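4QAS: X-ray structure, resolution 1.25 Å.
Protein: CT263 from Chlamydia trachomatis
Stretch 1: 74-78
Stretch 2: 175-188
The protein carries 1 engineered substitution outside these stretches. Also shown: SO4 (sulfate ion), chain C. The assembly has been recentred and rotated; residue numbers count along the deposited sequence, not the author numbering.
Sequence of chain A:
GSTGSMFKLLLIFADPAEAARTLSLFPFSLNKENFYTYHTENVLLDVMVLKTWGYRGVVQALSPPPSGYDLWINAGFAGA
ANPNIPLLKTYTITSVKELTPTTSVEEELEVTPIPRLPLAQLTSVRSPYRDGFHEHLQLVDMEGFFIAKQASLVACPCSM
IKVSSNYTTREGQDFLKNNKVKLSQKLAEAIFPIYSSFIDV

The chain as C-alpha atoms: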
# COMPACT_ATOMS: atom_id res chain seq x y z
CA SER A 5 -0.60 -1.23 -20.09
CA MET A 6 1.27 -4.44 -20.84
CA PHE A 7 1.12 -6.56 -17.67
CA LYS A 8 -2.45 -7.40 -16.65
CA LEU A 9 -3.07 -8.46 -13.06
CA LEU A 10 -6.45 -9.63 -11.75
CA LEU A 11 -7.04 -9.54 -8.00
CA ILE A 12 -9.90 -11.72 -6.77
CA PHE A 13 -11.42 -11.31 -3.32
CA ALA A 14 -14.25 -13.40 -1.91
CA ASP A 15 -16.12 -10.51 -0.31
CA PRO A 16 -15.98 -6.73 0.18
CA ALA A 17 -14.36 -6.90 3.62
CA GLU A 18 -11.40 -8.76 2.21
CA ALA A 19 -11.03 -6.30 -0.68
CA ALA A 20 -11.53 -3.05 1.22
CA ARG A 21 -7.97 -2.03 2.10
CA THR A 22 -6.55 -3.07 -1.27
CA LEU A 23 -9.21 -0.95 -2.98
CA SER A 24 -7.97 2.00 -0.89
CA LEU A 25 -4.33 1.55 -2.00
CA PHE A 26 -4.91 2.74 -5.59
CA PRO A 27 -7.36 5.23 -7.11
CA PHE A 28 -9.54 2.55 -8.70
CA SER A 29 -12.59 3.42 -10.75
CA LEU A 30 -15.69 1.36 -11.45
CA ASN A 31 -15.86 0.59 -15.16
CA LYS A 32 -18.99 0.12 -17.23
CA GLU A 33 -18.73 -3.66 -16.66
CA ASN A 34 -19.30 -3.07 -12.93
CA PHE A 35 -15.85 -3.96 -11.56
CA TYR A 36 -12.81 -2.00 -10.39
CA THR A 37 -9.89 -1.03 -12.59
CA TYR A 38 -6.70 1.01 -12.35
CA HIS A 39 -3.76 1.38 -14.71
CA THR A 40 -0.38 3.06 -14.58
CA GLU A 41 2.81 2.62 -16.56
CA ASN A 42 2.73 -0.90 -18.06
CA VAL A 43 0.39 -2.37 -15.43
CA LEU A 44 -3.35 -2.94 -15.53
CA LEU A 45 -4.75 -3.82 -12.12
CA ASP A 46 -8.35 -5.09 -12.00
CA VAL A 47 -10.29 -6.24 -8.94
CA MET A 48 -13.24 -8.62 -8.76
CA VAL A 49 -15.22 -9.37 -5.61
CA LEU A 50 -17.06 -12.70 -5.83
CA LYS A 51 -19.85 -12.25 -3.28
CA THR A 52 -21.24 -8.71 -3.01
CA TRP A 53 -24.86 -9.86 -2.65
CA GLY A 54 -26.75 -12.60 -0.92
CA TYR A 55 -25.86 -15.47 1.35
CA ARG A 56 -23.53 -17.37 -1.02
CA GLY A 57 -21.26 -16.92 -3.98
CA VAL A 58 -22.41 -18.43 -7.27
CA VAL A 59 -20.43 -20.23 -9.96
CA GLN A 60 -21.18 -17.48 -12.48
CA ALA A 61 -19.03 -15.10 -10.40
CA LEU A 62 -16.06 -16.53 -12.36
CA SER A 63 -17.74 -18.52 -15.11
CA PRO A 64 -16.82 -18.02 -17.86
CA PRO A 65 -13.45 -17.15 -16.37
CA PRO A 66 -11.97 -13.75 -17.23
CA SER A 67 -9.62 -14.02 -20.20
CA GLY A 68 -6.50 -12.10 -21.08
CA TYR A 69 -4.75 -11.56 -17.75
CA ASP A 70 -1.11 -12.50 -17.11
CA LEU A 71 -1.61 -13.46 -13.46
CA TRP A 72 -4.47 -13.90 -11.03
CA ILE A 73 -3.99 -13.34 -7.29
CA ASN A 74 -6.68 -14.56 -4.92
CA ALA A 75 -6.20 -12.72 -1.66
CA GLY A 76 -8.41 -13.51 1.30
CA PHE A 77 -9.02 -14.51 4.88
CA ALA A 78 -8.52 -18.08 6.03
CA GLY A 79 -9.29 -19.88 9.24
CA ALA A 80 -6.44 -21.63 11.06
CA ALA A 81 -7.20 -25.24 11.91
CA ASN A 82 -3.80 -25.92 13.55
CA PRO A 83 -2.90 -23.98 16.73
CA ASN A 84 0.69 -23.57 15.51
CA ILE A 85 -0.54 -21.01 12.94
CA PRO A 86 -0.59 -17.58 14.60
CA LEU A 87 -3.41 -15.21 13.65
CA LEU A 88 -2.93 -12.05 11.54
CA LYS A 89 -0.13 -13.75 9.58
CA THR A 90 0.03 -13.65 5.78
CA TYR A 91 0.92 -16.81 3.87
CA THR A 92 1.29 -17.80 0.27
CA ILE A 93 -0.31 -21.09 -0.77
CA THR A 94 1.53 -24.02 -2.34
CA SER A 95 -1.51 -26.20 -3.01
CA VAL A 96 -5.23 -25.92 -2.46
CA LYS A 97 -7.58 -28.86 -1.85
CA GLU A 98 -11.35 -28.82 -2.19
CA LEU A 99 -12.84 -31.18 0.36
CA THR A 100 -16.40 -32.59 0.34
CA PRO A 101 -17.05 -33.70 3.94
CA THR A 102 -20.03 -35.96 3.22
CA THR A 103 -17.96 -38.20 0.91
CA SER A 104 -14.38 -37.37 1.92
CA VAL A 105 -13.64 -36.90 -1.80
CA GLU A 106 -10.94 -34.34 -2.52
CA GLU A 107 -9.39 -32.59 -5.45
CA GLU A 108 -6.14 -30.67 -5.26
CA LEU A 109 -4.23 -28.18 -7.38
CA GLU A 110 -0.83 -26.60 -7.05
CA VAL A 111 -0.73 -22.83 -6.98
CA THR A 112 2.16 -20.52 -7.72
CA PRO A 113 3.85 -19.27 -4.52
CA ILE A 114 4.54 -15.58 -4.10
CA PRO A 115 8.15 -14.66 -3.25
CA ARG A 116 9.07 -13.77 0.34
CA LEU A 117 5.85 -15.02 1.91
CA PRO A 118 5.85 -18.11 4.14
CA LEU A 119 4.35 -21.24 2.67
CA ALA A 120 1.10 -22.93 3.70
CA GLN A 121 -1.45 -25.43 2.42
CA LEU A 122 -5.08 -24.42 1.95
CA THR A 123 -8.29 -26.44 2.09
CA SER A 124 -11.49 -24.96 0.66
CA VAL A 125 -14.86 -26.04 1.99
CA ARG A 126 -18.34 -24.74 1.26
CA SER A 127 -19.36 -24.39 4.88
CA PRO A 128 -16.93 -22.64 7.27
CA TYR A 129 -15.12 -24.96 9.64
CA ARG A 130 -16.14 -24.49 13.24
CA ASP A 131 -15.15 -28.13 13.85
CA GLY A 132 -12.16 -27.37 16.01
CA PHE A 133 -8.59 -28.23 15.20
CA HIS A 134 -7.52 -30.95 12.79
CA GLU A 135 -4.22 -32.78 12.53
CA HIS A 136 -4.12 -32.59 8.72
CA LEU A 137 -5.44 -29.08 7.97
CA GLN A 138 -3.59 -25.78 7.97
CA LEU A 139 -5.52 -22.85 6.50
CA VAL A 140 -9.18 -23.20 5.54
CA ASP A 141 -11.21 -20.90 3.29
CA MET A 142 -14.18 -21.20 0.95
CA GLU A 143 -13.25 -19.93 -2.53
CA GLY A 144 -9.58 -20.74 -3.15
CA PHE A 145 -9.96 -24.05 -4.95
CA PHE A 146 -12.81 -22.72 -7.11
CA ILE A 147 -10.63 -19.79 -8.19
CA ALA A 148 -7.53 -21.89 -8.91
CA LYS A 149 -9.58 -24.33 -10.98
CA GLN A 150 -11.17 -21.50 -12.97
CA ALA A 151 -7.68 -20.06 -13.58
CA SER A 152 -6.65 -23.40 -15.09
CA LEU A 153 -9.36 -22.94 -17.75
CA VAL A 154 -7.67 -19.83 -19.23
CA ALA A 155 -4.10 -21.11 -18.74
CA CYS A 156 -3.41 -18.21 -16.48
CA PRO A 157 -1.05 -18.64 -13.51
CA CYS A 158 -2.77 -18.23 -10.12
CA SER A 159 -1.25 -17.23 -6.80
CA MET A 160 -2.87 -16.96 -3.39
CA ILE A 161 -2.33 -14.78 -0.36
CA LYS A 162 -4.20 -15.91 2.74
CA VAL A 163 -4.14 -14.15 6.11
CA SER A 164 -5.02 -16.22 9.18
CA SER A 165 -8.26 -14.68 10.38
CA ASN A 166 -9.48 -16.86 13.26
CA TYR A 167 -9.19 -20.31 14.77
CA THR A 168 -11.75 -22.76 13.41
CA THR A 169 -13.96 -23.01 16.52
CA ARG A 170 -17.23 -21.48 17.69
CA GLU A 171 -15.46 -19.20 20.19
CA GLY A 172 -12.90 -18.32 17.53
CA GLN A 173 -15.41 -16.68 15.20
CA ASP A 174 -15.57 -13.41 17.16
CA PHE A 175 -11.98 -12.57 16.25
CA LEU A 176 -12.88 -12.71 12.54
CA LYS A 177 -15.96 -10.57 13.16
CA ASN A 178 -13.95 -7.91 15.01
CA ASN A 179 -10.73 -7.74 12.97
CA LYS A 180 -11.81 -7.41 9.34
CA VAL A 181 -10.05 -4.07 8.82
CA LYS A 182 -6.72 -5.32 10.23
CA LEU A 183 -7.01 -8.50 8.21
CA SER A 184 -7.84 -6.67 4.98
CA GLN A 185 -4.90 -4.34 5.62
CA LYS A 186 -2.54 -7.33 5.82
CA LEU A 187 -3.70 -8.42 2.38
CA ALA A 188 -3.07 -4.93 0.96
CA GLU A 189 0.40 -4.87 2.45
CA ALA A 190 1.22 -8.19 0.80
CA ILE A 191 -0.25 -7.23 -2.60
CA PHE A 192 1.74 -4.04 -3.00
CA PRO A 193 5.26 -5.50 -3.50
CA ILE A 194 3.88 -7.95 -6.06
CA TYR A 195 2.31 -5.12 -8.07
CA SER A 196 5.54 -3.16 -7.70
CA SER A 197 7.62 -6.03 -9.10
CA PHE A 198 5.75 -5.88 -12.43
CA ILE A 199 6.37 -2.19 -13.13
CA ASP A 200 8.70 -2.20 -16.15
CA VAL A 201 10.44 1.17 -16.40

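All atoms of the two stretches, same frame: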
# COMPACT_ATOMS: atom_id res chain seq x y z
N ASN A 74 -5.57 -14.50 -5.86
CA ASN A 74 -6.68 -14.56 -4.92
C ASN A 74 -6.13 -14.21 -3.56
O ASN A 74 -5.27 -14.92 -3.03
CB ASN A 74 -7.24 -15.98 -4.92
CG ASN A 74 -8.24 -16.21 -3.82
OD1 ASN A 74 -8.26 -17.32 -3.24
ND2 ASN A 74 -9.08 -15.23 -3.53
N ALA A 75 -6.59 -13.12 -3.00
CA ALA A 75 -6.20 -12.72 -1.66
C ALA A 75 -7.42 -12.82 -0.77
O ALA A 75 -8.52 -12.43 -1.16
CB ALA A 75 -5.69 -11.29 -1.67
N GLY A 76 -7.25 -13.39 0.43
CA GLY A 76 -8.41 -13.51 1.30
C GLY A 76 -8.06 -13.94 2.70
O GLY A 76 -6.89 -14.14 3.05
N PHE A 77 -9.10 -14.01 3.51
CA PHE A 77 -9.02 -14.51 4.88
C PHE A 77 -9.08 -16.03 4.88
O PHE A 77 -9.74 -16.65 4.06
CB PHE A 77 -10.21 -14.01 5.70
CG PHE A 77 -10.43 -12.50 5.70
CD1 PHE A 77 -9.42 -11.61 5.39
CD2 PHE A 77 -11.66 -12.00 6.05
CE1 PHE A 77 -9.65 -10.23 5.40
CE2 PHE A 77 -11.89 -10.61 6.07
CZ PHE A 77 -10.90 -9.76 5.76
N ALA A 78 -8.41 -16.65 5.85
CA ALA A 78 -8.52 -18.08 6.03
C ALA A 78 -8.48 -18.42 7.51
O ALA A 78 -7.64 -17.90 8.24
CB ALA A 78 -7.41 -18.85 5.29
N PHE A 175 -13.18 -13.27 16.70
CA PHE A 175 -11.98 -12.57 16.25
C PHE A 175 -12.10 -12.16 14.78
O PHE A 175 -11.72 -11.04 14.40
CB PHE A 175 -10.74 -13.42 16.46
CG PHE A 175 -9.46 -12.67 16.27
CD1 PHE A 175 -8.90 -11.98 17.33
CD2 PHE A 175 -8.85 -12.62 15.04
CE1 PHE A 175 -7.72 -11.27 17.15
CE2 PHE A 175 -7.69 -11.89 14.86
CZ PHE A 175 -7.12 -11.23 15.92
N LEU A 176 -12.62 -13.05 13.94
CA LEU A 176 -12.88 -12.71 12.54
C LEU A 176 -13.86 -11.55 12.45
O LEU A 176 -13.62 -10.58 11.72
CB LEU A 176 -13.43 -13.95 11.83
CG LEU A 176 -14.01 -13.74 10.43
CD1 LEU A 176 -13.00 -13.17 9.45
CD2 LEU A 176 -14.57 -15.06 9.91
N LYS A 177 -14.95 -11.62 13.21
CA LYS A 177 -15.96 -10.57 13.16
C LYS A 177 -15.37 -9.21 13.50
O LYS A 177 -15.78 -8.20 12.93
CB LYS A 177 -17.07 -10.92 14.15
CG LYS A 177 -18.11 -9.83 14.34
CD LYS A 177 -19.13 -10.20 15.39
CE LYS A 177 -20.24 -9.16 15.48
NZ LYS A 177 -21.33 -9.58 16.40
N ASN A 178 -14.42 -9.16 14.44
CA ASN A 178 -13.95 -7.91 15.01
C ASN A 178 -12.67 -7.38 14.40
O ASN A 178 -12.24 -6.28 14.76
CB ASN A 178 -13.73 -8.07 16.51
CG ASN A 178 -15.01 -8.30 17.27
OD1 ASN A 178 -16.07 -7.80 16.90
ND2 ASN A 178 -14.92 -9.06 18.35
N ASN A 179 -12.04 -8.12 13.49
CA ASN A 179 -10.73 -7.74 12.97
C ASN A 179 -10.68 -7.62 11.45
O ASN A 179 -9.59 -7.69 10.87
CB ASN A 179 -9.66 -8.68 13.51
CG ASN A 179 -9.38 -8.43 14.97
OD1 ASN A 179 -8.61 -7.53 15.30
ND2 ASN A 179 -10.03 -9.18 15.84
N LYS A 180 -11.81 -7.42 10.80
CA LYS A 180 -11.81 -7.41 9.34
C LYS A 180 -10.97 -6.30 8.74
O LYS A 180 -10.32 -6.52 7.72
CB LYS A 180 -13.22 -7.38 8.79
CG LYS A 180 -13.96 -8.68 9.07
CD LYS A 180 -15.33 -8.74 8.43
CE LYS A 180 -16.05 -10.01 8.85
NZ LYS A 180 -17.52 -9.88 8.78
N VAL A 181 -10.89 -5.13 9.37
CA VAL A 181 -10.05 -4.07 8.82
C VAL A 181 -8.57 -4.45 8.91
O VAL A 181 -7.84 -4.33 7.91
CB VAL A 181 -10.35 -2.71 9.50
CG1 VAL A 181 -9.33 -1.65 9.06
CG2 VAL A 181 -11.75 -2.25 9.11
N LYS A 182 -8.11 -4.91 10.08
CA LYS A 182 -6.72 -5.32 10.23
C LYS A 182 -6.38 -6.42 9.25
O LYS A 182 -5.28 -6.44 8.67
CB LYS A 182 -6.46 -5.83 11.66
CG LYS A 182 -6.29 -4.75 12.71
CD LYS A 182 -5.91 -5.36 14.05
CE LYS A 182 -5.89 -4.32 15.15
NZ LYS A 182 -5.63 -4.95 16.47
N LEU A 183 -7.28 -7.38 9.10
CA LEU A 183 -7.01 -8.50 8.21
C LEU A 183 -6.93 -8.04 6.75
O LEU A 183 -6.04 -8.46 6.02
CB LEU A 183 -8.09 -9.57 8.41
CG LEU A 183 -8.05 -10.29 9.76
CD1 LEU A 183 -9.41 -10.94 10.00
CD2 LEU A 183 -6.92 -11.28 9.72
N SER A 184 -7.86 -7.20 6.33
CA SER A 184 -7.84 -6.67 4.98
C SER A 184 -6.58 -5.85 4.73
O SER A 184 -6.00 -5.89 3.63
CB SER A 184 -9.09 -5.84 4.79
OG SER A 184 -9.21 -5.29 3.48
N GLN A 185 -6.12 -5.12 5.74
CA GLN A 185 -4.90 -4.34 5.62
C GLN A 185 -3.69 -5.24 5.40
O GLN A 185 -2.80 -4.89 4.61
CB GLN A 185 -4.73 -3.44 6.86
CG GLN A 185 -3.53 -2.57 6.80
CD GLN A 185 -3.64 -1.49 5.75
OE1 GLN A 185 -4.75 -1.10 5.35
NE2 GLN A 185 -2.50 -0.97 5.30
N LYS A 186 -3.63 -6.39 6.07
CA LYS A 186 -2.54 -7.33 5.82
C LYS A 186 -2.51 -7.76 4.37
O LYS A 186 -1.44 -7.90 3.77
CB LYS A 186 -2.65 -8.56 6.71
CG LYS A 186 -2.42 -8.33 8.18
CD LYS A 186 -1.00 -7.88 8.50
CE LYS A 186 0.04 -8.96 8.28
NZ LYS A 186 1.41 -8.51 8.67
N LEU A 187 -3.67 -8.04 3.79
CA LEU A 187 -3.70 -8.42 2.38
C LEU A 187 -3.15 -7.30 1.49
O LEU A 187 -2.38 -7.56 0.57
CB LEU A 187 -5.12 -8.79 1.97
CG LEU A 187 -5.69 -10.01 2.71
CD1 LEU A 187 -7.09 -10.21 2.27
CD2 LEU A 187 -4.86 -11.26 2.50
N ALA A 188 -3.54 -6.05 1.76
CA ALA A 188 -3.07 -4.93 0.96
C ALA A 188 -1.57 -4.80 1.05
O ALA A 188 -0.89 -4.54 0.04
CB ALA A 188 -3.77 -3.64 1.42
S SO4 C . -1.76 -5.18 15.91
O1 SO4 C . -0.41 -5.69 15.67
O2 SO4 C . -2.32 -4.67 14.65
O3 SO4 C . -2.62 -6.26 16.39
O4 SO4 C . -1.72 -4.11 16.91

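This is a small apolar contact in which one strand lies against a helix and Phe 77 supplies most of the strand's share. No hydrogen bond crosses between the two stretches, so van der Waals packing holds the contact. The two sides together bury 320 Å².

The strand 74-78 and the helix 180-188 run roughly antiparallel, with an angle of 147° between their directions. Their axes come within 8.5 Å. The CA atoms of Ala 75 and Leu 187 are 6.4 Å apart, and those of Phe 77 and Leu 183 are 7.2 Å apart. A step of two along the strand thus matches one turn of the helix.

Phe 77 has 121 Å² covered by the helical stretch. Its CA-to-CB bond points sideways, but with chi1 at -54° (m) the ring comes nearer to the helix. Its CE1 lies 3.5 Å from CB of Leu 183 and 4.0 Å from CD1 of Leu 187. At the para position from CE1, Phe 77 CD2 lies 3.8 Å from CD1 of Leu 176. Leu 176 belongs to the preceding helical segment, so the ring touches both segments of the stretch.

The ring also reaches the helix backbone. Phe 77 CE1 is 3.6 Å from N of Ser 184, and Phe 77 CZ is 3.8 Å from O of Lys 180. These two polar atoms are already paired within the helix: Ser 184 N donates to Lys 180 O at 2.9 Å. The ring therefore packs beside a satisfied backbone hydrogen bond. The side chain of Lys 180 adds a marginal contact, with its CG 4.1 Å from Phe 77 CE2, while its end leads away.

Leu 187 serves the start of the contact on the strand. Its CA-to-CB bond points toward the strand, and it has 77 Å² covered. Its CD2 is 3.6 Å from O of Gly 76 and 4.3 Å from CB of Ala 75, whose CA-to-CB bond points toward the helix. Its CD1 is 4.0 Å from C of Ala 75. Gly 76 has no side chain and meets the leucine through its backbone.

Asn 74 and Ala 78 make no contact with the helical stretch. Between the helical segments, Asn 179 ND2 donates to Phe 175 O at 2.9 Å, tying the turn back to the first segment. Lys 182, which makes no contact with the strand, donates from NZ to O3 of the sulfate ion at 3.3 Å.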